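Local atomic coordinates of OxyR (Porphyromonas gingivalis, PDB entry 3HO7), a protein that probably binds DNA as a redox-sensitive transcriptional activator of the LysR family, the chain here being its regulatory domain. Residues R12-V17 / E60-I65; D77-Y82 / E188-V193; L26-P31 / A213-M218; A16-I21 / M47-C52. One frame throughout, in Å; residues are numbered along the deposited sequence.

All four contacts lie in the alpha/beta subdomain built from both ends of this regulatory domain, a substrate-binding domain of the LysR type. Interactions 1 and 4 share strand 11-17, with centres 10 Å apart: the first pairs it with strand 63-66, the other continues from its C-terminal end to helix 49-58. Interaction 2 joins strands 75-89 and 184-194, and strand 184-194 runs antiparallel to strand 63-66, so interactions 1 and 2 belong to one sheet. Interaction 3, centred 13 Å from interaction 2, ties helix 22-36 to the loop after helix 200-211; residues 26-218 enclose interaction 2. The chain from strand 184-194 onward thus returns to complete the subdomain started by its first strands.

Interaction 1: R12-V17 / E60-I65; sequences RLNIAV and EIDMAI
Strand 12-17 and the chain from Glu60 to Ile65 form a parallel beta pair in the Rossmann-like alpha/beta layer of a type 2 periplasmic-binding-protein fold. Ala16 is held at both its polar atoms: its N-H goes to Met63 O at 3.0 Å, and its O takes the nearly straight N-H of Ile65 at 2.9 Å. Asn14 O serves the entry to the strand, with a short 2.6 Å bond from Asp62 N and a weak one from Met63 N. Asp62 repays it: CG stands anti to the carbonyl carbon (chi1 -65°), and OD2 receives Asn14 N from above the carboxylate plane at 3.2 Å.

On the face bearing Ile15, Val17 and Ile65, Ile65 CD1 presses tightly on Ile15 CD1 (3.4 Å) and also touches Val17 CG2. On the Ala16 face, Ile61 CG1 takes the crowded position between N and carbonyl carbon (chi1 69°), and Ile61 CD1 sits only 3.4 Å from Ala16 CB.

Further out, strand 40-46 bonds to strand 11-17, helix 49-58 packs on Ala16, Ile61 and Ala64, and Leu202 and Leu206 of helix 200-211 cover Leu13 and Met63. At the N-terminal end, Arg12 NE meets a lone pair of Asn14 OD1 in plane at 2.7 Å, while Asn14 ND2 donates to a water that donates onward to Asp62 OD1.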
# COMPACT_ATOMS: atom_id res chain seq x y z
N ARG A 12 5.11 18.31 20.11
CA ARG A 12 4.70 17.17 19.31
C ARG A 12 3.99 17.60 18.03
O ARG A 12 3.32 18.63 18.00
CB ARG A 12 3.80 16.24 20.12
CG ARG A 12 3.18 15.12 19.31
CD ARG A 12 2.37 14.18 20.18
NE ARG A 12 1.56 13.26 19.39
CZ ARG A 12 0.96 12.18 19.88
NH1 ARG A 12 1.08 11.88 21.16
NH2 ARG A 12 0.24 11.40 19.08
N LEU A 13 4.15 16.81 16.97
CA LEU A 13 3.52 17.10 15.69
C LEU A 13 2.81 15.86 15.13
O LEU A 13 3.42 14.81 14.96
CB LEU A 13 4.55 17.60 14.68
CG LEU A 13 4.00 18.03 13.31
CD1 LEU A 13 3.08 19.24 13.46
CD2 LEU A 13 5.13 18.33 12.34
N ASN A 14 1.52 16.00 14.85
CA ASN A 14 0.74 14.92 14.27
C ASN A 14 0.40 15.23 12.82
O ASN A 14 -0.42 16.10 12.54
CB ASN A 14 -0.55 14.71 15.07
CG ASN A 14 -0.29 14.51 16.55
OD1 ASN A 14 0.60 13.76 16.94
ND2 ASN A 14 -1.08 15.18 17.38
N ILE A 15 1.04 14.51 11.90
CA ILE A 15 0.86 14.78 10.48
C ILE A 15 0.38 13.56 9.70
O ILE A 15 0.93 12.46 9.84
CB ILE A 15 2.14 15.32 9.83
CG1 ILE A 15 1.92 15.57 8.34
CG2 ILE A 15 3.29 14.35 10.05
CD1 ILE A 15 3.14 16.07 7.62
N ALA A 16 -0.64 13.75 8.88
CA ALA A 16 -1.17 12.69 8.04
C ALA A 16 -0.55 12.76 6.65
O ALA A 16 -0.08 13.82 6.23
CB ALA A 16 -2.68 12.78 7.95
N VAL A 17 -0.54 11.63 5.96
CA VAL A 17 0.01 11.58 4.62
C VAL A 17 -0.78 10.58 3.79
O VAL A 17 -1.18 9.53 4.28
CB VAL A 17 1.50 11.15 4.64
CG1 VAL A 17 2.09 11.21 3.24
CG2 VAL A 17 2.28 12.04 5.59
N GLU A 60 -7.46 16.26 15.36
CA GLU A 60 -6.80 14.96 15.53
C GLU A 60 -5.39 15.00 14.97
O GLU A 60 -4.50 14.28 15.44
CB GLU A 60 -7.61 13.86 14.84
CG GLU A 60 -7.00 12.47 14.97
CD GLU A 60 -7.80 11.41 14.23
OE1 GLU A 60 -8.89 11.73 13.72
OE2 GLU A 60 -7.33 10.25 14.15
N ILE A 61 -5.18 15.84 13.96
CA ILE A 61 -3.87 16.01 13.35
C ILE A 61 -3.58 17.48 13.09
O ILE A 61 -4.50 18.27 12.87
CB ILE A 61 -3.74 15.22 12.03
CG1 ILE A 61 -4.62 15.84 10.94
CG2 ILE A 61 -4.11 13.75 12.25
CD1 ILE A 61 -4.52 15.13 9.60
N ASP A 62 -2.31 17.85 13.12
CA ASP A 62 -1.90 19.24 12.97
C ASP A 62 -1.78 19.66 11.50
O ASP A 62 -2.14 20.77 11.14
CB ASP A 62 -0.57 19.49 13.68
CG ASP A 62 -0.68 19.33 15.18
OD1 ASP A 62 -1.74 19.68 15.75
OD2 ASP A 62 0.29 18.85 15.80
N MET A 63 -1.28 18.75 10.68
CA MET A 63 -1.07 19.03 9.26
C MET A 63 -1.39 17.79 8.44
O MET A 63 -1.41 16.67 8.96
CB MET A 63 0.38 19.45 9.01
CG MET A 63 0.90 20.52 9.95
SD MET A 63 2.65 20.89 9.71
CE MET A 63 2.87 22.16 10.96
N ALA A 64 -1.63 17.99 7.15
CA ALA A 64 -1.89 16.88 6.25
C ALA A 64 -1.24 17.09 4.89
O ALA A 64 -1.38 18.16 4.29
CB ALA A 64 -3.38 16.65 6.10
N ILE A 65 -0.53 16.07 4.42
CA ILE A 65 0.06 16.08 3.09
C ILE A 65 -0.92 15.41 2.14
O ILE A 65 -1.22 14.22 2.27
CB ILE A 65 1.40 15.33 3.08
CG1 ILE A 65 2.31 15.87 4.18
CG2 ILE A 65 2.06 15.46 1.71
CD1 ILE A 65 3.59 15.07 4.37
O HOH W 1 -3.32 17.11 16.13

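Interaction 2: D77-Y82 / E188-V193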
# COMPACT_ATOMS: atom_id res chain seq x y z
N ASP A 77 -4.29 25.29 2.44
CA ASP A 77 -3.15 24.50 2.01
C ASP A 77 -2.16 25.31 1.19
O ASP A 77 -2.49 26.38 0.68
CB ASP A 77 -3.62 23.27 1.23
CG ASP A 77 -4.66 23.61 0.18
OD1 ASP A 77 -4.28 23.79 -1.00
OD2 ASP A 77 -5.85 23.71 0.54
N ASP A 78 -0.95 24.78 1.06
CA ASP A 78 0.11 25.44 0.33
C ASP A 78 0.80 24.44 -0.59
O ASP A 78 0.95 23.27 -0.25
CB ASP A 78 1.12 26.05 1.30
CG ASP A 78 0.54 27.18 2.11
OD1 ASP A 78 0.13 28.20 1.52
OD2 ASP A 78 0.49 27.06 3.36
N LEU A 79 1.23 24.91 -1.75
CA LEU A 79 1.89 24.05 -2.72
C LEU A 79 3.24 23.56 -2.20
O LEU A 79 4.03 24.34 -1.67
CB LEU A 79 2.07 24.79 -4.05
CG LEU A 79 2.76 24.01 -5.18
CD1 LEU A 79 1.96 22.76 -5.53
CD2 LEU A 79 2.95 24.90 -6.40
N LEU A 80 3.48 22.27 -2.36
CA LEU A 80 4.78 21.70 -2.04
C LEU A 80 5.52 21.37 -3.33
O LEU A 80 6.66 21.79 -3.53
CB LEU A 80 4.63 20.45 -1.17
CG LEU A 80 3.96 20.68 0.18
CD1 LEU A 80 3.92 19.40 0.99
CD2 LEU A 80 4.68 21.78 0.95
N TYR A 81 4.85 20.64 -4.22
CA TYR A 81 5.42 20.30 -5.51
C TYR A 81 4.38 19.67 -6.44
O TYR A 81 3.36 19.15 -5.97
CB TYR A 81 6.61 19.34 -5.34
CG TYR A 81 6.27 18.04 -4.65
CD1 TYR A 81 6.00 16.89 -5.39
CD2 TYR A 81 6.21 17.96 -3.27
CE1 TYR A 81 5.70 15.70 -4.76
CE2 TYR A 81 5.90 16.78 -2.63
CZ TYR A 81 5.65 15.65 -3.38
OH TYR A 81 5.34 14.47 -2.73
N TYR A 82 4.65 19.72 -7.74
CA TYR A 82 3.83 19.02 -8.72
C TYR A 82 4.46 17.67 -9.00
O TYR A 82 5.65 17.47 -8.76
CB TYR A 82 3.72 19.83 -10.01
CG TYR A 82 2.98 21.13 -9.86
CD1 TYR A 82 3.66 22.33 -9.69
CD2 TYR A 82 1.59 21.17 -9.88
CE1 TYR A 82 2.98 23.52 -9.55
CE2 TYR A 82 0.90 22.36 -9.74
CZ TYR A 82 1.60 23.53 -9.57
OH TYR A 82 0.93 24.72 -9.43
N GLU A 188 -0.90 17.85 -7.81
CA GLU A 188 -0.22 18.79 -6.92
C GLU A 188 -0.19 18.22 -5.51
O GLU A 188 -1.23 17.88 -4.95
CB GLU A 188 -0.91 20.15 -6.94
CG GLU A 188 -2.35 20.13 -6.47
CD GLU A 188 -3.02 21.48 -6.59
OE1 GLU A 188 -2.38 22.50 -6.26
OE2 GLU A 188 -4.19 21.52 -7.03
N VAL A 189 1.01 18.11 -4.95
CA VAL A 189 1.17 17.68 -3.58
C VAL A 189 1.22 18.92 -2.70
O VAL A 189 2.04 19.81 -2.93
CB VAL A 189 2.46 16.85 -3.40
CG1 VAL A 189 2.61 16.40 -1.95
CG2 VAL A 189 2.44 15.65 -4.33
N ARG A 190 0.33 18.99 -1.72
CA ARG A 190 0.18 20.19 -0.91
C ARG A 190 0.17 19.87 0.57
O ARG A 190 -0.11 18.74 0.96
CB ARG A 190 -1.11 20.93 -1.30
CG ARG A 190 -1.25 21.18 -2.80
CD ARG A 190 -2.53 21.92 -3.14
NE ARG A 190 -2.52 23.29 -2.62
CZ ARG A 190 -1.98 24.32 -3.25
NH1 ARG A 190 -1.40 24.15 -4.43
NH2 ARG A 190 -2.02 25.52 -2.70
N LEU A 191 0.49 20.86 1.39
CA LEU A 191 0.44 20.68 2.84
C LEU A 191 -0.76 21.43 3.39
O LEU A 191 -0.84 22.66 3.29
CB LEU A 191 1.72 21.20 3.50
CG LEU A 191 2.02 20.60 4.88
CD1 LEU A 191 3.07 21.44 5.60
CD2 LEU A 191 0.76 20.50 5.71
N ALA A 192 -1.70 20.70 3.96
CA ALA A 192 -2.95 21.29 4.44
C ALA A 192 -3.00 21.39 5.96
O ALA A 192 -2.38 20.59 6.67
CB ALA A 192 -4.14 20.51 3.92
N VAL A 193 -3.66 22.42 6.46
CA VAL A 193 -3.90 22.61 7.89
C VAL A 193 -5.23 23.31 8.12
O VAL A 193 -5.92 23.61 7.20
CB VAL A 193 -2.82 23.48 8.55
CG1 VAL A 193 -1.49 23.01 8.18
CG2 VAL A 193 -2.94 24.89 8.11
O HOH W 2 -1.23 25.05 -7.97
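Tyr81 and Val189 make the tight apolar side of this contact. Tyr81 CG occupies the crowded position between N and carbonyl carbon (chi1 59°), and its ring lies alongside Val189, whose CB sits over the face 3.5 Å from the ring centroid in a CH-pi contact. Both methyls lie over that same face, either side of CZ, Val189 CG2 coming to 3.3 Å from Tyr81 CE1. Next to them Leu80 crosses Leu191 obliquely, its CD1 and CD2 resting on Leu191 CB, with Leu210 of helix 200-211 behind Leu80.

The backbone explains why Leu80 and Tyr81 fall together. Val189 O accepts from Leu80 N at 2.9 Å and from Tyr81 N at 3.2 Å, a classic beta bulge that shifts the antiparallel register by one. Strands 75-89 and 184-194 are the long crossover strands that, in this binding-protein-like fold, run between the two subdomains.

The other side is polar: a salt-bridge network of partly exposed Asp77 and Arg190 with buried Glu188. Arg190, bent at chi3 (67°), salt-bridges through NE to the anti lone pair of Asp77 OD1 at a very short 2.4 Å, carboxylate and guanidinium planes 88° apart. Its NH1 salt-bridges Glu188 OE1 at 2.7 Å, and one guanidinium face lies over the Asp78-Leu79 peptide. Asp77 OD2 takes Ala70 N; Glu188 OE2 pairs with Lys69. Looser is the partly exposed Tyr82 end, where ring CD2 and CE2 lie against Glu188 CB and a water 2.6 Å from Tyr82 OH donates to Glu188 OE1.

Interaction 3: L26-P31 / A213-M218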
# COMPACT_ATOMS: atom_id res chain seq x y z
N LEU A 26 8.16 10.21 2.06
CA LEU A 26 8.69 10.07 3.42
C LEU A 26 10.13 9.54 3.47
O LEU A 26 10.94 10.02 4.27
CB LEU A 26 7.75 9.23 4.29
CG LEU A 26 6.37 9.87 4.45
CD1 LEU A 26 5.49 9.04 5.37
CD2 LEU A 26 6.48 11.30 4.96
N PRO A 27 10.45 8.54 2.64
CA PRO A 27 11.84 8.09 2.63
C PRO A 27 12.80 9.26 2.48
O PRO A 27 13.90 9.24 3.05
CB PRO A 27 11.90 7.18 1.40
CG PRO A 27 10.52 6.63 1.30
CD PRO A 27 9.60 7.73 1.75
N ARG A 28 12.39 10.28 1.74
CA ARG A 28 13.24 11.44 1.48
C ARG A 28 13.25 12.43 2.64
O ARG A 28 14.26 13.07 2.91
CB ARG A 28 12.78 12.16 0.21
CG ARG A 28 12.81 11.31 -1.04
CD ARG A 28 11.89 11.89 -2.11
NE ARG A 28 12.21 11.39 -3.44
CZ ARG A 28 13.02 12.01 -4.29
NH1 ARG A 28 13.59 13.16 -3.95
NH2 ARG A 28 13.26 11.48 -5.48
N VAL A 29 12.12 12.55 3.33
CA VAL A 29 11.95 13.58 4.35
C VAL A 29 12.45 13.17 5.73
O VAL A 29 12.95 14.00 6.49
CB VAL A 29 10.47 14.01 4.47
CG1 VAL A 29 9.89 14.28 3.09
CG2 VAL A 29 9.66 12.95 5.20
N PHE A 30 12.32 11.88 6.06
CA PHE A 30 12.65 11.41 7.40
C PHE A 30 14.04 11.82 7.87
O PHE A 30 14.20 12.34 8.98
CB PHE A 30 12.46 9.89 7.49
CG PHE A 30 11.04 9.48 7.78
CD1 PHE A 30 10.00 10.39 7.64
CD2 PHE A 30 10.74 8.18 8.17
CE1 PHE A 30 8.69 10.02 7.90
CE2 PHE A 30 9.44 7.81 8.43
CZ PHE A 30 8.41 8.72 8.30
N PRO A 31 15.06 11.60 7.03
CA PRO A 31 16.42 12.03 7.36
C PRO A 31 16.51 13.54 7.57
O PRO A 31 17.26 14.00 8.42
CB PRO A 31 17.22 11.61 6.13
CG PRO A 31 16.44 10.48 5.54
CD PRO A 31 15.01 10.84 5.77
N ALA A 213 12.83 18.39 0.05
CA ALA A 213 12.94 16.94 -0.02
C ALA A 213 12.88 16.44 -1.46
O ALA A 213 13.17 15.28 -1.74
CB ALA A 213 11.85 16.28 0.81
N VAL A 214 12.50 17.33 -2.38
CA VAL A 214 12.39 16.96 -3.79
C VAL A 214 13.15 17.93 -4.69
O VAL A 214 13.41 19.07 -4.32
CB VAL A 214 10.91 16.88 -4.23
CG1 VAL A 214 10.17 15.86 -3.38
CG2 VAL A 214 10.25 18.25 -4.14
N PRO A 215 13.52 17.46 -5.89
CA PRO A 215 14.22 18.29 -6.87
C PRO A 215 13.45 19.59 -7.13
O PRO A 215 12.23 19.57 -7.26
CB PRO A 215 14.22 17.42 -8.12
CG PRO A 215 14.19 16.03 -7.60
CD PRO A 215 13.32 16.09 -6.38
N SER A 216 14.17 20.70 -7.21
CA SER A 216 13.56 22.02 -7.35
C SER A 216 12.70 22.16 -8.61
O SER A 216 11.71 22.88 -8.61
CB SER A 216 14.62 23.12 -7.30
OG SER A 216 15.52 23.00 -8.39
N ASP A 217 13.10 21.47 -9.67
CA ASP A 217 12.33 21.49 -10.91
C ASP A 217 10.85 21.21 -10.66
O ASP A 217 9.98 21.75 -11.34
CB ASP A 217 12.88 20.47 -11.91
CG ASP A 217 14.08 20.99 -12.67
OD1 ASP A 217 14.64 22.04 -12.28
OD2 ASP A 217 14.47 20.35 -13.67
N MET A 218 10.57 20.35 -9.68
CA MET A 218 9.21 19.95 -9.36
C MET A 218 8.43 21.05 -8.64
O MET A 218 7.21 20.99 -8.55
CB MET A 218 9.19 18.68 -8.51
CG MET A 218 9.94 17.50 -9.12
SD MET A 218 9.71 15.98 -8.19
CE MET A 218 8.20 15.34 -8.94
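Arg28 and Ala213 carry this small contact between helix 22-36 and the loop that follows helix 200-211. Arg28 leaves the helix with CG anti to the carbonyl carbon, beside its own backbone N (chi1 -60°), and then runs extended from CG to NE along the loop. At its end NH1 donates to Ala213 O at 3.1 Å. The bond is well formed at both ends: the oxygen lies near the guanidinium plane, at its edge, and NH1 lies in the plane of the carbonyl. The aliphatic part of the arginine follows the same oxygen closely, with Arg28 CD 3.6 Å from Ala213 O.

Ala213 turns its methyl to the helix, where it meets Val29 CG1 at 3.6 Å; Leu25 and Ile32, one turn on in each direction, also touch this alanine. Val29 sets CG1 beside its backbone N, with CG2 in the crowded position. Past Ala213 the arginine crosses the proline at about a right angle, Pro215 CD lying 3.8 Å from Arg28 NH1.

Other residues of the same helix segment face the second subunit: Pro27 O bonds to Gln156 of that subunit, and Phe30 packs on the same residue.

A cationic donor thus meets a neutral main-chain oxygen, a hydrogen bond and not a salt bridge; Glu167, whose side chain touches Arg28, may help balance the arginine's charge.

Interaction 4: A16-I21 / M47-C52; sequences AVLPTI and MQTSRC
One main-chain hydrogen bond fixes the spacing between these segments: Met47 N donates to Val17 O at 3.0 Å, approaching from above the carbonyl plane. Val17 O and Met47 O then lie close as two acceptors without a bond. Weaker contacts to the Met47 carbonyl follow. Leu18 CA points its hydrogen almost straight at Met47 O, 3.4 Å away (164° at the hydrogen), and the Pro19 ring touches that same oxygen through CD.

The contact sits where strand 11-17 ends and helix 49-58 begins, at the C-terminal edge of the parallel strands. In this two-subdomain, binding-protein-like fold such edges border the cleft between the lobes. Gln48 is the N-cap residue, its O receiving Cys52 N at 3.1 Å, and Thr49 N of the first turn bonds to the carboxylate of Glu116.

Apolar packing is built on two sulphurs and a leucine. Met47 directs its backbone-to-side-chain bond away from the strand, yet its chain, extended beyond CG, passes the Ala16 methyl, with SD 3.9 Å from Ala16 CB. Cys52 SG stands beside its own backbone N and touches the same methyl at 3.7 Å. Leu18 CD1 reaches across to the helix and meets Cys52 SG at 4.0 Å, and Ile66 and Ala67 also touch the Leu18 side chain. Of a different kind is the other branch, Leu18 CD2, in van der Waals touch with a hydroxyl oxygen, Thr49 OG1, at 4.1 Å.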
# COMPACT_ATOMS: atom_id res chain seq x y z
N ALA A 16 -0.64 13.75 8.88
CA ALA A 16 -1.17 12.69 8.04
C ALA A 16 -0.55 12.76 6.65
O ALA A 16 -0.08 13.82 6.23
CB ALA A 16 -2.68 12.78 7.95
N VAL A 17 -0.54 11.63 5.96
CA VAL A 17 0.01 11.58 4.62
C VAL A 17 -0.78 10.58 3.79
O VAL A 17 -1.18 9.53 4.28
CB VAL A 17 1.50 11.15 4.64
CG1 VAL A 17 2.09 11.21 3.24
CG2 VAL A 17 2.28 12.04 5.59
N LEU A 18 -1.01 10.93 2.53
CA LEU A 18 -1.71 10.04 1.62
C LEU A 18 -0.91 8.76 1.37
O LEU A 18 0.32 8.78 1.35
CB LEU A 18 -2.01 10.73 0.29
CG LEU A 18 -3.25 11.64 0.30
CD1 LEU A 18 -3.19 12.61 1.47
CD2 LEU A 18 -3.39 12.37 -1.03
N PRO A 19 -1.62 7.65 1.17
CA PRO A 19 -0.99 6.37 0.88
C PRO A 19 -0.28 6.41 -0.46
O PRO A 19 0.65 5.64 -0.70
CB PRO A 19 -2.16 5.39 0.82
CG PRO A 19 -3.32 6.11 1.43
CD PRO A 19 -3.09 7.55 1.16
N THR A 20 -0.72 7.30 -1.34
CA THR A 20 -0.12 7.45 -2.66
C THR A 20 1.02 8.47 -2.65
O THR A 20 1.58 8.80 -3.70
CB THR A 20 -1.16 7.85 -3.72
OG1 THR A 20 -1.96 8.93 -3.23
CG2 THR A 20 -2.07 6.66 -4.04
N ILE A 21 1.36 8.96 -1.46
CA ILE A 21 2.48 9.88 -1.29
C ILE A 21 3.50 9.30 -0.32
O ILE A 21 4.70 9.33 -0.57
CB ILE A 21 2.01 11.25 -0.74
CG1 ILE A 21 1.07 11.95 -1.72
CG2 ILE A 21 3.21 12.15 -0.44
CD1 ILE A 21 0.63 13.32 -1.25
N MET A 47 -3.56 8.44 5.84
CA MET A 47 -5.00 8.52 5.67
C MET A 47 -5.30 8.91 4.24
O MET A 47 -4.49 9.56 3.58
CB MET A 47 -5.60 9.59 6.57
CG MET A 47 -5.24 9.52 8.03
SD MET A 47 -5.94 10.95 8.87
CE MET A 47 -5.36 10.69 10.54
N GLN A 48 -6.48 8.54 3.76
CA GLN A 48 -6.98 9.10 2.52
C GLN A 48 -7.51 10.50 2.80
O GLN A 48 -7.69 10.88 3.96
CB GLN A 48 -8.05 8.20 1.91
CG GLN A 48 -7.47 7.00 1.16
CD GLN A 48 -8.48 5.89 0.98
OE1 GLN A 48 -9.43 5.76 1.75
NE2 GLN A 48 -8.26 5.06 -0.04
N THR A 49 -7.76 11.27 1.75
CA THR A 49 -8.09 12.68 1.87
C THR A 49 -9.22 12.97 2.86
O THR A 49 -9.12 13.87 3.68
CB THR A 49 -8.44 13.29 0.50
OG1 THR A 49 -7.37 13.05 -0.42
CG2 THR A 49 -8.68 14.79 0.63
N SER A 50 -10.30 12.21 2.76
CA SER A 50 -11.46 12.42 3.62
C SER A 50 -11.05 12.45 5.09
O SER A 50 -11.38 13.39 5.81
CB SER A 50 -12.51 11.34 3.37
OG SER A 50 -12.79 11.22 1.99
N ARG A 51 -10.34 11.42 5.52
CA ARG A 51 -9.87 11.34 6.90
C ARG A 51 -8.97 12.52 7.25
O ARG A 51 -9.07 13.09 8.33
CB ARG A 51 -9.12 10.03 7.14
CG ARG A 51 -10.01 8.80 7.11
CD ARG A 51 -9.28 7.56 7.60
NE ARG A 51 -8.26 7.12 6.66
CZ ARG A 51 -8.49 6.31 5.63
NH1 ARG A 51 -9.72 5.86 5.40
NH2 ARG A 51 -7.50 5.96 4.82
N CYS A 52 -8.09 12.89 6.32
CA CYS A 52 -7.19 14.02 6.52
C CYS A 52 -7.97 15.30 6.83
O CYS A 52 -7.69 15.97 7.82
CB CYS A 52 -6.32 14.25 5.28
SG CYS A 52 -5.02 13.03 5.04